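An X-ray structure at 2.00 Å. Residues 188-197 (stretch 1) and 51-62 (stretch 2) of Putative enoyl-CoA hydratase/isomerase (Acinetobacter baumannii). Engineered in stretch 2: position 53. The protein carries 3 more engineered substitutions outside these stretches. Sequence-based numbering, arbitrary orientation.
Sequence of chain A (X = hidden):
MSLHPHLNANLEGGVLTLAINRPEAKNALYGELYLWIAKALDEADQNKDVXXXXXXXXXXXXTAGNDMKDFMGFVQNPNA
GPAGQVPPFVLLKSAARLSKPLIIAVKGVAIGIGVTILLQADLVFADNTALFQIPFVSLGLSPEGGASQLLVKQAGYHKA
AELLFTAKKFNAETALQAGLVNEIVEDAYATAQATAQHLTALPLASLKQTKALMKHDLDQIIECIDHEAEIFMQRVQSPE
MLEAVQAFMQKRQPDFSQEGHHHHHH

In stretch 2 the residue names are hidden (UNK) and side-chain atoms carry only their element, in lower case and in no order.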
# COMPACT_ATOMS: atom_id res chain seq x y z
N ALA A 188 17.98 0.57 -18.92
CA ALA A 188 17.62 -0.21 -17.76
C ALA A 188 18.78 -1.00 -17.25
O ALA A 188 18.99 -1.06 -16.02
CB ALA A 188 16.38 -1.12 -18.08
N TYR A 189 19.57 -1.59 -18.16
CA TYR A 189 20.69 -2.42 -17.75
C TYR A 189 21.88 -1.62 -17.19
O TYR A 189 22.48 -2.06 -16.24
CB TYR A 189 21.17 -3.36 -18.86
CG TYR A 189 20.06 -4.27 -19.41
CD1 TYR A 189 18.84 -4.42 -18.73
CD2 TYR A 189 20.28 -5.04 -20.56
CE1 TYR A 189 17.81 -5.30 -19.18
CE2 TYR A 189 19.26 -5.92 -21.06
CZ TYR A 189 18.02 -6.02 -20.37
OH TYR A 189 17.04 -6.89 -20.84
N ALA A 190 22.23 -0.49 -17.80
CA ALA A 190 23.29 0.37 -17.21
C ALA A 190 22.84 0.89 -15.85
O ALA A 190 23.63 0.93 -14.92
CB ALA A 190 23.65 1.59 -18.17
N THR A 191 21.57 1.29 -15.72
CA THR A 191 21.12 1.81 -14.43
C THR A 191 21.21 0.72 -13.35
O THR A 191 21.62 0.97 -12.19
CB THR A 191 19.66 2.33 -14.48
OG1 THR A 191 19.57 3.48 -15.32
CG2 THR A 191 19.20 2.73 -13.07
N ALA A 192 20.80 -0.49 -13.70
CA ALA A 192 20.80 -1.57 -12.73
C ALA A 192 22.26 -1.84 -12.27
O ALA A 192 22.52 -2.13 -11.09
CB ALA A 192 20.23 -2.80 -13.31
N GLN A 193 23.18 -1.78 -13.22
CA GLN A 193 24.59 -2.02 -12.93
C GLN A 193 25.17 -0.88 -12.08
O GLN A 193 25.89 -1.18 -11.15
CB GLN A 193 25.39 -2.22 -14.26
CG GLN A 193 26.92 -2.12 -14.09
CD GLN A 193 27.52 -3.28 -13.26
OE1 GLN A 193 26.95 -4.37 -13.17
NE2 GLN A 193 28.68 -3.04 -12.68
N ALA A 194 24.84 0.39 -12.36
CA ALA A 194 25.39 1.51 -11.54
C ALA A 194 24.86 1.49 -10.11
O ALA A 194 25.56 1.84 -9.14
CB ALA A 194 25.10 2.89 -12.18
N THR A 195 23.58 1.12 -9.98
CA THR A 195 22.98 0.95 -8.68
C THR A 195 23.65 -0.20 -7.93
O THR A 195 23.95 -0.07 -6.75
CB THR A 195 21.43 0.78 -8.81
OG1 THR A 195 20.93 1.89 -9.54
CG2 THR A 195 20.72 0.84 -7.47
N ALA A 196 23.84 -1.35 -8.58
CA ALA A 196 24.51 -2.48 -7.94
C ALA A 196 25.95 -2.08 -7.44
O ALA A 196 26.34 -2.50 -6.36
CB ALA A 196 24.62 -3.65 -8.88
N GLN A 197 26.68 -1.31 -8.24
CA GLN A 197 28.03 -0.87 -7.86
C GLN A 197 27.95 0.07 -6.66
O GLN A 197 28.78 -0.02 -5.74
CB GLN A 197 28.71 -0.13 -9.01
CG GLN A 197 29.36 -1.02 -10.06
CD GLN A 197 29.67 -0.27 -11.39
OE1 GLN A 197 30.01 -0.88 -12.41
NE2 GLN A 197 29.55 1.06 -11.37
N UNK A 51 28.23 -9.53 -3.54
CA UNK A 51 27.56 -8.61 -2.62
C UNK A 51 26.15 -8.19 -3.09
O UNK A 51 25.26 -7.94 -2.25
n UNK A 51 31.64 -5.75 0.75
n UNK A 51 30.14 -3.99 0.61
c UNK A 51 28.44 -7.35 -2.43
n UNK A 51 30.33 -5.43 -1.13
c UNK A 51 30.69 -5.07 0.09
c UNK A 51 29.74 -7.69 -1.62
c UNK A 51 30.81 -6.61 -1.82
N UNK A 52 25.97 -8.08 -4.42
CA UNK A 52 24.66 -7.71 -5.05
C UNK A 52 24.32 -8.60 -6.24
O UNK A 52 25.20 -8.98 -7.02
c UNK A 52 25.04 -5.30 -4.30
c UNK A 52 24.66 -6.27 -5.50
c UNK A 52 23.30 -5.85 -6.19
N UNK A 53 23.05 -8.99 -6.36
CA UNK A 53 22.63 -9.74 -7.52
C UNK A 53 21.75 -8.89 -8.46
O UNK A 53 20.80 -8.17 -8.02
c UNK A 53 21.45 -11.85 -8.40
c UNK A 53 22.74 -11.92 -6.19
c UNK A 53 21.86 -11.05 -7.12
N UNK A 54 22.03 -8.98 -9.75
CA UNK A 54 21.17 -8.34 -10.75
C UNK A 54 20.66 -9.48 -11.59
O UNK A 54 21.46 -10.28 -12.09
c UNK A 54 21.94 -7.38 -11.68
c UNK A 54 22.49 -6.14 -10.89
c UNK A 54 21.04 -6.88 -12.84
N UNK A 55 19.35 -9.53 -11.77
CA UNK A 55 18.68 -10.51 -12.63
C UNK A 55 17.95 -9.75 -13.74
O UNK A 55 17.20 -8.82 -13.44
c UNK A 55 17.52 -13.42 -13.06
c UNK A 55 15.66 -12.80 -11.54
c UNK A 55 16.72 -12.28 -12.54
c UNK A 55 17.64 -11.29 -11.81
N UNK A 56 18.15 -10.15 -15.00
CA UNK A 56 17.49 -9.52 -16.10
C UNK A 56 17.50 -10.46 -17.28
O UNK A 56 18.05 -11.55 -17.20
n UNK A 56 21.68 -8.15 -19.45
c UNK A 56 18.21 -8.23 -16.50
c UNK A 56 19.71 -8.45 -16.78
c UNK A 56 20.30 -7.12 -17.24
c UNK A 56 22.37 -7.56 -18.49
n UNK A 56 21.74 -7.11 -17.42
n UNK A 56 23.69 -7.45 -18.58
N UNK A 57 16.87 -10.06 -18.37
CA UNK A 57 17.13 -10.75 -19.64
C UNK A 57 18.50 -10.36 -20.21
O UNK A 57 19.08 -9.32 -19.85
N UNK A 58 19.00 -11.15 -21.14
CA UNK A 58 20.26 -10.83 -21.84
C UNK A 58 20.07 -9.71 -22.86
O UNK A 58 21.00 -8.92 -23.12
c UNK A 58 20.79 -12.11 -22.55
N UNK A 59 18.86 -9.60 -23.42
CA UNK A 59 18.66 -8.71 -24.57
C UNK A 59 17.40 -7.89 -24.44
O UNK A 59 17.25 -7.18 -23.45
c UNK A 59 19.97 -9.78 -26.44
c UNK A 59 18.61 -9.52 -25.84
o UNK A 59 20.90 -8.93 -28.48
o UNK A 59 20.04 -7.47 -27.05
c UNK A 59 20.34 -8.65 -27.39
N UNK A 60 16.49 -8.02 -25.41
CA UNK A 60 15.31 -7.13 -25.48
C UNK A 60 14.06 -7.49 -24.66
O UNK A 60 13.10 -6.71 -24.66
n UNK A 60 16.60 -5.25 -27.67
c UNK A 60 16.56 -7.04 -28.92
n UNK A 60 17.52 -6.16 -29.37
c UNK A 60 17.52 -5.09 -28.61
c UNK A 60 15.97 -6.46 -27.84
c UNK A 60 14.87 -6.94 -26.93
N UNK A 61 14.07 -8.64 -24.00
CA UNK A 61 12.92 -9.14 -23.17
C UNK A 61 13.36 -9.65 -21.81
O UNK A 61 14.47 -10.14 -21.65
c UNK A 61 12.19 -10.29 -23.89
o UNK A 61 10.58 -9.04 -25.10
c UNK A 61 11.55 -9.82 -25.19
o UNK A 61 12.04 -10.25 -26.27
N UNK A 62 12.49 -9.55 -20.82
CA UNK A 62 12.79 -10.14 -19.53
C UNK A 62 12.33 -11.60 -19.49
O UNK A 62 13.14 -12.54 -19.46
c UNK A 62 12.10 -9.33 -18.43
c UNK A 62 11.31 -9.88 -16.07
c UNK A 62 13.58 -10.36 -16.70
c UNK A 62 12.34 -9.87 -17.04
c UNK A 62 12.84 -10.85 -14.42
c UNK A 62 11.57 -10.38 -14.73
c UNK A 62 13.85 -10.83 -15.39
O HOH W 1 22.65 -4.89 -15.72
O HOH W 2 15.12 -7.76 -18.91

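Position 51 carries three carbons, a nitrogen, then a carbon bearing two more nitrogens, the guanidinium pattern of Arg51. Its CA-to-CB bond points toward the helix, yet the side chain does not reach it and makes no contact.

Position 52 opens the strand with three side-chain carbons, one carrying the other two, which fits valine. Val52 faces the helix with chi1 in the t well: CG1 lies 3.7 Å from Ala196 CB, and CG2 lies 3.7 Å from Ala196 O.

Position 53 has the same forked three carbons, again valine, but its CA-to-CB bond points away and nothing on the helix is touched. Val53 is an engineered substitution.

Position 54 repeats the three-carbon fork and turns back toward the helix, as strand alternation requires. Val54 lies between two alanines one helical turn apart: CG1 is 4.2 Å from Ala192 CB, and CG2 is 3.8 Å from Ala196 CB.

Position 55 has four carbons, forked at the second, which identifies Leu55. Its side chain is buried but does not reach the helix.

Position 56 again shows three carbons, a nitrogen and a carbon with two nitrogens, now laid along the ring of Tyr189. This is Arg56. CD sits 3.5 Å from the ring centroid and 16° off the normal, a CH-pi contact over the face. The guanidinium stacks on the same ring, with centres 4.3 Å apart and planes at 18°; CZ is 28° off the normal, so the cation-pi contact is off-centre. Arg56 NH1 donates to the backbone O of position 57 at 2.9 Å, and water 1 accepts from Arg56 NE at 2.9 Å while donating to Tyr189 O at 2.9 Å.

Position 57 has no side-chain atoms and is Gly57. An ideal CB here would fall 1.9 Å from the backbone O of position 61, a clash.

Position 58 has one side-chain carbon, hence alanine. The CB of Ala58 points away; its backbone O approaches Tyr189 CE2 at 4.0 Å.

Position 59 has three carbons, the third carrying two oxygens, so it is glutamate. The side chain of Glu59 does not reach the helix, but its backbone O accepts a 2.6 Å hydrogen bond from Tyr189 OH.

Position 60 has one carbon and a five-membered ring of three carbons and two nitrogens: His60, which makes no contact.

Position 61 has two carbons, the second bearing two oxygens. Asp61 points away and hydrogen-bonds elsewhere in the structure.

Position 62 has one carbon and a six-carbon ring, Phe62, which does not reach the helix.

The contact joins two antiparallel elements, with axes at 171° and 8.9 Å apart at closest approach. Small alanines meet valines at one end, where the CA atoms of Ala196 and Val52 are 6.0 Å apart. At the other, Tyr189 contributes 116 Å² of covered area: its face receives Arg56, while its hydroxyl binds Glu59 O and accepts from water 2 at 2.9 Å, whose oxygen also accepts from Gly57 N at 2.9 Å.

Stretch 2, residues 51-62: RVVVLRGAEHDF
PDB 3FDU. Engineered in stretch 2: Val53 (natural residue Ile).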